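Local coordinates for dTDP-4-dehydrorhamnose 3,5-epimerase (Sulfolobus tokodaii, PDB 2B9U), which probably catalyses the 3,5-epimerization of dTDP-4-dehydro-6-deoxy-glucose to dTDP-4-dehydro-rhamnose, a step in dTDP-L-rhamnose biosynthesis, at residues 63-69 / 135-141; 68-73 / 128-134; 87-91 / 172-176. The contacts are given in a common frame with arbitrary orientation. Residue numbers count along the deposited sequence, not the author numbering.

Contact 1: residues 63-69 / 135-141; sequences QRTPKEQ and NEYSPPH
Two irregular loops can be held together by side chains that imitate backbone, as segments 63-69 and 135-141 illustrate. The first turns through a cis peptide before P66, with K67 N bonded to R64 O (2.9 Å); the second ends in a 3-10 turn at 139-141. CA atoms come closest at Q63–H141 (5.2 Å) and K67–N135 (5.4 Å). Q63 (chi2 t) accepts from S138 N at OE1 (2.8 Å), while its NE2 donates to E136 O (2.9 Å) and K67 O (2.8 Å). N135 (chi1 m) sends ND2 to E68 O (3.0 Å), and a water joins ND2 to E68 OE2. Between backbones, R64 N donates to H141 O (2.8 Å). The H141 ring is sandwiched: K67 CG lies over one face, 3.4 Å from the centroid (CH-pi), and R64 NH2 over the other; H141 ND1 and S138 OG share a hydrogen bond (2.8 Å). Y137, predicted to stack on the substrate's thymine, thus sits on a loop pinned at both flanks. This surface contact links the exits of strands 57-63 and 126-133 before strand 142-144; E136 OE2 accepts a hydrogen bond from E34 N of the second subunit, whose K32 packs on E136 and Y137.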
loop_
_atom_site.group_PDB
_atom_site.type_symbol
_atom_site.label_atom_id
_atom_site.label_comp_id
_atom_site.label_asym_id
_atom_site.label_seq_id
_atom_site.Cartn_x
_atom_site.Cartn_y
_atom_site.Cartn_z
ATOM N N GLN A 63 -2.931 18.148 -8.010
ATOM C CA GLN A 63 -2.148 19.237 -7.448
ATOM C C GLN A 63 -1.423 19.963 -8.576
ATOM O O GLN A 63 -0.820 19.332 -9.439
ATOM C CB GLN A 63 -1.174 18.729 -6.380
ATOM C CG GLN A 63 -1.705 18.899 -4.950
ATOM C CD GLN A 63 -0.887 18.207 -3.865
ATOM O OE1 GLN A 63 -1.429 17.877 -2.804
ATOM N NE2 GLN A 63 0.407 17.975 -4.117
ATOM N N ARG A 64 -1.510 21.290 -8.583
ATOM C CA ARG A 64 -0.874 22.078 -9.636
ATOM C C ARG A 64 0.639 22.175 -9.445
ATOM O O ARG A 64 1.145 21.992 -8.338
ATOM C CB ARG A 64 -1.520 23.474 -9.771
ATOM C CG ARG A 64 -1.674 24.221 -8.463
ATOM C CD ARG A 64 -2.072 25.682 -8.639
ATOM N NE ARG A 64 -2.007 26.418 -7.375
ATOM C CZ ARG A 64 -0.888 26.880 -6.810
ATOM N NH1 ARG A 64 0.301 26.701 -7.386
ATOM N NH2 ARG A 64 -0.960 27.536 -5.654
ATOM N N THR A 65 1.340 22.444 -10.543
ATOM C CA THR A 65 2.777 22.726 -10.547
ATOM C C THR A 65 3.088 23.865 -9.539
ATOM O O THR A 65 2.334 24.831 -9.464
ATOM C CB THR A 65 3.211 23.027 -12.008
ATOM O OG1 THR A 65 3.674 21.808 -12.619
ATOM C CG2 THR A 65 4.293 24.090 -12.108
ATOM N N PRO A 66 4.181 23.757 -8.751
ATOM C CA PRO A 66 5.308 22.826 -8.706
ATOM C C PRO A 66 5.124 21.694 -7.694
ATOM O O PRO A 66 6.110 21.148 -7.190
ATOM C CB PRO A 66 6.447 23.730 -8.225
ATOM C CG PRO A 66 5.782 24.655 -7.255
ATOM C CD PRO A 66 4.320 24.790 -7.703
ATOM N N LYS A 67 3.870 21.370 -7.395
ATOM C CA LYS A 67 3.530 20.315 -6.445
ATOM C C LYS A 67 2.629 19.267 -7.103
ATOM O O LYS A 67 1.759 18.681 -6.458
ATOM C CB LYS A 67 2.858 20.916 -5.204
ATOM C CG LYS A 67 3.786 21.772 -4.345
ATOM C CD LYS A 67 4.726 20.925 -3.520
ATOM C CE LYS A 67 5.749 21.797 -2.788
ATOM N NZ LYS A 67 6.593 20.977 -1.838
ATOM N N GLU A 68 2.860 19.045 -8.391
ATOM C CA GLU A 68 2.151 18.039 -9.165
ATOM C C GLU A 68 2.473 16.616 -8.687
ATOM O O GLU A 68 3.543 16.350 -8.148
ATOM C CB GLU A 68 2.452 18.212 -10.664
ATOM C CG GLU A 68 3.865 17.797 -11.131
ATOM C CD GLU A 68 4.993 18.714 -10.650
ATOM O OE1 GLU A 68 4.727 19.851 -10.195
ATOM O OE2 GLU A 68 6.162 18.279 -10.730
ATOM N N GLN A 69 1.528 15.708 -8.891
ATOM C CA GLN A 69 1.652 14.353 -8.389
ATOM C C GLN A 69 1.323 13.338 -9.473
ATOM O O GLN A 69 0.402 13.537 -10.260
ATOM C CB GLN A 69 0.713 14.145 -7.189
ATOM C CG GLN A 69 1.070 14.921 -5.933
ATOM C CD GLN A 69 0.025 14.797 -4.825
ATOM O OE1 GLN A 69 0.373 14.650 -3.646
ATOM N NE2 GLN A 69 -1.250 14.865 -5.188
ATOM N N ASN A 135 5.385 14.649 -5.500
ATOM C CA ASN A 135 5.212 15.616 -4.422
ATOM C C ASN A 135 4.160 15.198 -3.430
ATOM O O ASN A 135 3.144 14.619 -3.804
ATOM C CB ASN A 135 4.831 16.976 -4.988
ATOM C CG ASN A 135 5.992 17.654 -5.655
ATOM O OD1 ASN A 135 7.008 17.941 -5.013
ATOM N ND2 ASN A 135 5.874 17.873 -6.954
ATOM N N GLU A 136 4.400 15.514 -2.164
ATOM C CA GLU A 136 3.462 15.201 -1.107
ATOM C C GLU A 136 2.188 16.045 -1.187
ATOM O O GLU A 136 2.072 16.955 -2.012
ATOM C CB GLU A 136 4.134 15.376 0.254
ATOM C CG GLU A 136 5.263 14.400 0.493
ATOM C CD GLU A 136 5.890 14.540 1.871
ATOM O OE1 GLU A 136 5.297 15.212 2.760
ATOM O OE2 GLU A 136 6.991 13.975 2.052
ATOM N N TYR A 137 1.229 15.684 -0.340
ATOM C CA TYR A 137 0.083 16.500 0.009
ATOM C C TYR A 137 0.502 17.950 0.198
ATOM O O TYR A 137 1.422 18.249 0.974
ATOM C CB TYR A 137 -0.479 15.962 1.312
ATOM C CG TYR A 137 -1.644 16.712 1.923
ATOM C CD1 TYR A 137 -2.775 17.038 1.175
ATOM C CD2 TYR A 137 -1.635 17.040 3.276
ATOM C CE1 TYR A 137 -3.857 17.704 1.763
ATOM C CE2 TYR A 137 -2.711 17.694 3.870
ATOM C CZ TYR A 137 -3.813 18.017 3.113
ATOM O OH TYR A 137 -4.857 18.681 3.701
ATOM N N SER A 138 -0.157 18.837 -0.540
ATOM C CA SER A 138 0.107 20.272 -0.461
ATOM C C SER A 138 -1.185 21.027 -0.764
ATOM O O SER A 138 -1.490 21.297 -1.931
ATOM C CB SER A 138 1.222 20.682 -1.434
ATOM O OG SER A 138 1.511 22.070 -1.345
ATOM N N PRO A 139 -1.962 21.339 0.290
ATOM C CA PRO A 139 -3.228 22.083 0.196
ATOM C C PRO A 139 -3.205 23.386 -0.639
ATOM O O PRO A 139 -4.164 23.630 -1.380
ATOM C CB PRO A 139 -3.572 22.373 1.655
ATOM C CG PRO A 139 -2.943 21.256 2.403
ATOM C CD PRO A 139 -1.667 20.948 1.681
ATOM N N PRO A 140 -2.142 24.224 -0.520
ATOM C CA PRO A 140 -2.143 25.427 -1.363
ATOM C C PRO A 140 -2.215 25.150 -2.872
ATOM O O PRO A 140 -2.700 26.004 -3.627
ATOM C CB PRO A 140 -0.812 26.106 -1.008
ATOM C CG PRO A 140 -0.502 25.620 0.380
ATOM C CD PRO A 140 -0.949 24.189 0.357
ATOM N N HIS A 141 -1.759 23.968 -3.292
ATOM C CA HIS A 141 -1.683 23.601 -4.705
ATOM C C HIS A 141 -2.816 22.663 -5.180
ATOM O O HIS A 141 -2.875 22.293 -6.359
ATOM C CB HIS A 141 -0.316 22.983 -5.003
ATOM C CG HIS A 141 0.833 23.857 -4.617
ATOM N ND1 HIS A 141 1.264 23.985 -3.314
ATOM C CD2 HIS A 141 1.642 24.647 -5.360
ATOM C CE1 HIS A 141 2.293 24.815 -3.272
ATOM N NE2 HIS A 141 2.543 25.230 -4.502
HETATM O O HOH W 1 8.248 17.926 -9.017
#

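Contact 2: residues 68-73 / 128-134; sequences EQGKII and VIYFITH
Antiparallel pairing is regular over I72/F131 and I73/Y130 and looser at G70/T133 where strand 70-73 meets strand 128-133, their axes 4.7 Å apart at closest and 153° between directions. I72 buries the most surface, and with F131 it makes a hydrogen-bonded pair (CA–CA 4.9 Å): I72 N to F131 O and F131 N to I72 O are both 2.8 Å. Their side chains, each with chi1 m, share one sheet face and meet at I72 CB–F131 CB, 3.9 Å; I72 also packs on M109 and W111, and F131 on T47 of the second subunit. One residue on, I73 faces Y130 in a non-hydrogen-bonded pair. On this other face I73, chi1 and chi2 both m, reaches Y130 CD2 with CD1 (3.8 Å) and V128 CG1 with CG2 (3.8 Å). K71 opposes I132 on the same face, its CA 3.4 Å from F131 O. F131 itself buries as much as I73. At the G70/T133 pair the ladder loosens: T133 N donates well to G70 O (2.9 Å), but G70 N to T133 O is weak at 3.3 Å. A side chain at G70 would collide with T133 OG1. T133 OG1 and H134 ND1 share a hydrogen bond (2.7 Å), and H134 turns the chain with positive phi (81°). The chemistry is therefore backbone bonding in the sheet plane, with mainly apolar contacts of I72/F131 and I73/Y130/V128 on its two faces, giving way to polar residues (E68, T133, H134) at the G70/T133 end, as befits a cupin jelly roll.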
loop_
_atom_site.group_PDB
_atom_site.type_symbol
_atom_site.label_atom_id
_atom_site.label_comp_id
_atom_site.label_asym_id
_atom_site.label_seq_id
_atom_site.Cartn_x
_atom_site.Cartn_y
_atom_site.Cartn_z
ATOM N N GLU A 68 2.860 19.045 -8.391
ATOM C CA GLU A 68 2.151 18.039 -9.165
ATOM C C GLU A 68 2.473 16.616 -8.687
ATOM O O GLU A 68 3.543 16.350 -8.148
ATOM C CB GLU A 68 2.452 18.212 -10.664
ATOM C CG GLU A 68 3.865 17.797 -11.131
ATOM C CD GLU A 68 4.993 18.714 -10.650
ATOM O OE1 GLU A 68 4.727 19.851 -10.195
ATOM O OE2 GLU A 68 6.162 18.279 -10.730
ATOM N N GLN A 69 1.528 15.708 -8.891
ATOM C CA GLN A 69 1.652 14.353 -8.389
ATOM C C GLN A 69 1.323 13.338 -9.473
ATOM O O GLN A 69 0.402 13.537 -10.260
ATOM C CB GLN A 69 0.713 14.145 -7.189
ATOM C CG GLN A 69 1.070 14.921 -5.933
ATOM C CD GLN A 69 0.025 14.797 -4.825
ATOM O OE1 GLN A 69 0.373 14.650 -3.646
ATOM N NE2 GLN A 69 -1.250 14.865 -5.188
ATOM N N GLY A 70 2.096 12.258 -9.506
ATOM C CA GLY A 70 1.684 11.035 -10.161
ATOM C C GLY A 70 1.018 10.135 -9.143
ATOM O O GLY A 70 1.222 10.308 -7.940
ATOM N N LYS A 71 0.204 9.198 -9.619
ATOM C CA LYS A 71 -0.616 8.326 -8.753
ATOM C C LYS A 71 -0.709 6.907 -9.320
ATOM O O LYS A 71 -0.983 6.720 -10.521
ATOM C CB LYS A 71 -2.031 8.906 -8.591
ATOM C CG LYS A 71 -2.072 10.278 -7.877
ATOM C CD LYS A 71 -3.466 10.837 -7.821
ATOM C CE LYS A 71 -3.440 12.341 -7.526
ATOM N NZ LYS A 71 -4.778 12.987 -7.788
ATOM N N ILE A 72 -0.460 5.922 -8.461
ATOM C CA ILE A 72 -0.721 4.522 -8.765
ATOM C C ILE A 72 -1.879 4.102 -7.878
ATOM O O ILE A 72 -1.777 4.137 -6.648
ATOM C CB ILE A 72 0.501 3.603 -8.481
ATOM C CG1 ILE A 72 1.786 4.196 -9.064
ATOM C CG2 ILE A 72 0.241 2.203 -9.022
ATOM C CD1 ILE A 72 3.055 3.494 -8.567
ATOM N N ILE A 73 -2.991 3.738 -8.517
ATOM C CA ILE A 73 -4.222 3.422 -7.825
ATOM C C ILE A 73 -4.400 1.907 -7.778
ATOM O O ILE A 73 -4.296 1.227 -8.802
ATOM C CB ILE A 73 -5.451 4.061 -8.552
ATOM C CG1 ILE A 73 -5.236 5.574 -8.782
ATOM C CG2 ILE A 73 -6.758 3.730 -7.826
ATOM C CD1 ILE A 73 -4.953 6.454 -7.493
ATOM N N VAL A 128 -9.317 1.677 -1.409
ATOM C CA VAL A 128 -8.414 2.161 -2.424
ATOM C C VAL A 128 -7.123 2.593 -1.736
ATOM O O VAL A 128 -7.156 3.257 -0.688
ATOM C CB VAL A 128 -9.083 3.322 -3.230
ATOM C CG1 VAL A 128 -8.146 3.942 -4.251
ATOM C CG2 VAL A 128 -10.331 2.809 -3.912
ATOM N N ILE A 129 -6.006 2.172 -2.319
ATOM C CA ILE A 129 -4.661 2.606 -1.944
ATOM C C ILE A 129 -4.137 3.513 -3.041
ATOM O O ILE A 129 -4.247 3.204 -4.236
ATOM C CB ILE A 129 -3.688 1.403 -1.776
ATOM C CG1 ILE A 129 -4.295 0.346 -0.852
ATOM C CG2 ILE A 129 -2.287 1.870 -1.303
ATOM C CD1 ILE A 129 -3.968 0.450 0.596
ATOM N N TYR A 130 -3.574 4.647 -2.635
ATOM C CA TYR A 130 -2.966 5.574 -3.590
ATOM C C TYR A 130 -1.458 5.617 -3.349
ATOM O O TYR A 130 -1.020 6.071 -2.281
ATOM C CB TYR A 130 -3.537 6.993 -3.404
ATOM C CG TYR A 130 -5.035 7.151 -3.173
ATOM C CD1 TYR A 130 -5.653 6.683 -2.008
ATOM C CD2 TYR A 130 -5.826 7.839 -4.098
ATOM C CE1 TYR A 130 -7.026 6.874 -1.787
ATOM C CE2 TYR A 130 -7.199 8.040 -3.887
ATOM C CZ TYR A 130 -7.789 7.549 -2.732
ATOM O OH TYR A 130 -9.136 7.748 -2.517
ATOM N N PHE A 131 -0.656 5.148 -4.300
ATOM C CA PHE A 131 0.787 5.333 -4.193
ATOM C C PHE A 131 1.120 6.624 -4.910
ATOM O O PHE A 131 0.862 6.755 -6.118
ATOM C CB PHE A 131 1.569 4.162 -4.779
ATOM C CG PHE A 131 1.193 2.833 -4.200
ATOM C CD1 PHE A 131 1.669 2.444 -2.951
ATOM C CD2 PHE A 131 0.373 1.959 -4.910
ATOM C CE1 PHE A 131 1.321 1.196 -2.416
ATOM C CE2 PHE A 131 0.013 0.725 -4.384
ATOM C CZ PHE A 131 0.495 0.341 -3.135
ATOM N N ILE A 132 1.648 7.591 -4.162
ATOM C CA ILE A 132 1.798 8.971 -4.668
ATOM C C ILE A 132 3.261 9.276 -4.960
ATOM O O ILE A 132 4.151 9.011 -4.129
ATOM C CB ILE A 132 1.131 10.019 -3.703
ATOM C CG1 ILE A 132 -0.381 9.830 -3.701
ATOM C CG2 ILE A 132 1.439 11.496 -4.094
ATOM C CD1 ILE A 132 -1.044 10.303 -2.433
ATOM N N THR A 133 3.511 9.780 -6.168
ATOM C CA THR A 133 4.865 10.110 -6.611
ATOM C C THR A 133 4.974 11.618 -6.798
ATOM O O THR A 133 3.961 12.331 -6.755
ATOM C CB THR A 133 5.246 9.382 -7.933
ATOM O OG1 THR A 133 4.544 9.977 -9.029
ATOM C CG2 THR A 133 4.922 7.863 -7.868
ATOM N N HIS A 134 6.208 12.093 -6.964
ATOM C CA HIS A 134 6.545 13.498 -7.291
ATOM C C HIS A 134 6.546 14.455 -6.107
ATOM O O HIS A 134 7.593 15.006 -5.752
ATOM C CB HIS A 134 5.670 14.059 -8.432
ATOM C CG HIS A 134 5.987 13.488 -9.775
ATOM N ND1 HIS A 134 5.679 12.190 -10.119
ATOM C CD2 HIS A 134 6.574 14.040 -10.867
ATOM C CE1 HIS A 134 6.055 11.965 -11.368
ATOM N NE2 HIS A 134 6.607 13.070 -11.842
#

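Contact 3: residues 87-91 / 172-176; sequences VRKSS and AEVFD
A chain terminus can be fastened by lending its carboxylate to a turn, and segments 87-91 and 172-176 are a compact case. Residues R88 to S91 form a type I beta turn, closed by S91 N to R88 O at 3.0 Å. A single backbone bridge joins R88 to F175 (CA–CA 4.2 Å): K89 N donates to F175 O at 2.8 Å and nearly straight, whereas F175 N to V87 O, also 2.8 Å, is bent and weak. Beyond it S90, with chi1 p, brings OG to D176 OXT (2.6 Å), the same oxygen that takes S90 N (2.7 Å). V87 and V174 are both m; V87 CB lies 4.0 Å from V174 CG1, and V87 CG2 4.0 Å from F175 CD1. K89, its chi1 (-96°) between wells, lays CG 3.6 Å from V174 CG2. R88 (chi1 m, chi3 m) places CG 3.6 Å from F175 CB before its end leaves to form a salt bridge with D86. F175 CA-to-CB points toward segment 87-91, but the ring (chi1 m, -85°) ends against E68. This surface junction ties the C-terminal tail to the loop between strands 79-86 and 97-103, with V87 packed on A117 of strand 116-122 and V174 on Y62 of strand 57-63.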
loop_
_atom_site.group_PDB
_atom_site.type_symbol
_atom_site.label_atom_id
_atom_site.label_comp_id
_atom_site.label_asym_id
_atom_site.label_seq_id
_atom_site.Cartn_x
_atom_site.Cartn_y
_atom_site.Cartn_z
ATOM N N VAL A 87 -6.028 17.362 -17.991
ATOM C CA VAL A 87 -6.340 18.758 -17.683
ATOM C C VAL A 87 -5.154 19.694 -17.990
ATOM O O VAL A 87 -5.021 20.770 -17.397
ATOM C CB VAL A 87 -6.846 18.957 -16.211
ATOM C CG1 VAL A 87 -8.133 18.171 -15.960
ATOM C CG2 VAL A 87 -5.751 18.618 -15.176
ATOM N N ARG A 88 -4.296 19.262 -18.912
ATOM C CA ARG A 88 -3.234 20.116 -19.461
ATOM C C ARG A 88 -3.778 20.855 -20.685
ATOM O O ARG A 88 -4.045 20.246 -21.722
ATOM C CB ARG A 88 -2.015 19.275 -19.858
ATOM C CG ARG A 88 -1.434 18.430 -18.742
ATOM C CD ARG A 88 -0.501 17.360 -19.271
ATOM N NE ARG A 88 -1.203 16.330 -20.031
ATOM C CZ ARG A 88 -0.631 15.231 -20.511
ATOM N NH1 ARG A 88 0.663 15.015 -20.312
ATOM N NH2 ARG A 88 -1.349 14.339 -21.181
ATOM N N LYS A 89 -3.948 22.164 -20.554
ATOM C CA LYS A 89 -4.541 22.991 -21.615
ATOM C C LYS A 89 -3.970 22.776 -23.024
ATOM O O LYS A 89 -4.733 22.676 -23.993
ATOM C CB LYS A 89 -4.468 24.467 -21.240
ATOM C CG LYS A 89 -5.739 25.003 -20.591
ATOM C CD LYS A 89 -5.627 26.500 -20.260
ATOM C CE LYS A 89 -5.739 27.374 -21.523
ATOM N NZ LYS A 89 -7.041 27.195 -22.242
ATOM N N SER A 90 -2.641 22.688 -23.131
ATOM C CA SER A 90 -1.967 22.644 -24.433
ATOM C C SER A 90 -1.753 21.220 -24.916
ATOM O O SER A 90 -1.029 20.985 -25.895
ATOM C CB SER A 90 -0.627 23.390 -24.385
ATOM O OG SER A 90 0.382 22.604 -23.766
ATOM N N SER A 91 -2.379 20.270 -24.229
ATOM C CA SER A 91 -2.321 18.878 -24.641
ATOM C C SER A 91 -3.268 18.651 -25.824
ATOM O O SER A 91 -4.352 19.242 -25.867
ATOM C CB SER A 91 -2.668 17.959 -23.469
ATOM O OG SER A 91 -2.655 16.603 -23.863
ATOM N N ALA A 172 -12.351 25.719 -14.450
ATOM C CA ALA A 172 -11.237 25.352 -13.572
ATOM C C ALA A 172 -9.878 25.964 -13.926
ATOM O O ALA A 172 -9.597 26.260 -15.092
ATOM C CB ALA A 172 -11.115 23.843 -13.523
ATOM N N GLU A 173 -9.052 26.138 -12.893
ATOM C CA GLU A 173 -7.636 26.471 -13.034
ATOM C C GLU A 173 -6.858 25.170 -13.255
ATOM O O GLU A 173 -6.792 24.319 -12.365
ATOM C CB GLU A 173 -7.125 27.196 -11.775
ATOM C CG GLU A 173 -7.807 28.535 -11.467
ATOM C CD GLU A 173 -7.467 29.624 -12.490
ATOM O OE1 GLU A 173 -6.363 30.221 -12.389
ATOM O OE2 GLU A 173 -8.305 29.877 -13.387
ATOM N N VAL A 174 -6.271 25.017 -14.440
ATOM C CA VAL A 174 -5.712 23.731 -14.861
ATOM C C VAL A 174 -4.228 23.773 -15.264
ATOM O O VAL A 174 -3.578 24.820 -15.185
ATOM C CB VAL A 174 -6.568 23.087 -16.002
ATOM C CG1 VAL A 174 -7.975 22.755 -15.515
ATOM C CG2 VAL A 174 -6.610 23.989 -17.240
ATOM N N PHE A 175 -3.707 22.619 -15.682
ATOM C CA PHE A 175 -2.320 22.481 -16.141
ATOM C C PHE A 175 -2.080 23.108 -17.520
ATOM O O PHE A 175 -3.020 23.395 -18.267
ATOM C CB PHE A 175 -1.929 21.001 -16.212
ATOM C CG PHE A 175 -1.449 20.416 -14.912
ATOM C CD1 PHE A 175 -2.339 20.143 -13.876
ATOM C CD2 PHE A 175 -0.106 20.092 -14.741
ATOM C CE1 PHE A 175 -1.892 19.577 -12.683
ATOM C CE2 PHE A 175 0.350 19.524 -13.546
ATOM C CZ PHE A 175 -0.547 19.269 -12.519
ATOM N N ASP A 176 -0.803 23.281 -17.854
ATOM C CA ASP A 176 -0.382 23.835 -19.141
ATOM C C ASP A 176 -0.210 22.750 -20.199
ATOM O O ASP A 176 0.339 21.669 -19.946
ATOM C CB ASP A 176 0.915 24.629 -18.972
ATOM C CG ASP A 176 0.821 25.655 -17.857
ATOM O OD1 ASP A 176 0.883 26.863 -18.156
ATOM O OD2 ASP A 176 0.658 25.252 -16.684
ATOM O OXT ASP A 176 -0.629 22.942 -21.341
#

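In the fold
The three contacts show how one short connection, E68–Q69, can take part in two contacts. Residues E68 and Q69 belong to both contact 1 and contact 2, whose centres are 12 Å apart: the strand pair 70-73/128-133 runs outward from the core directly into the loops of contact 1. Contact 3, centred 15 Å from contact 1 and 19 Å from contact 2, is joined to them through the F175 ring, whose CZ lies 3.1 Å from Q63 O and 3.7 Å from E68 CB. The predicted nucleotide-stacking residue, Y137, lies in contact 1, with the Q69 side chain about 5 Å from its own; contact 3 is remote from that site.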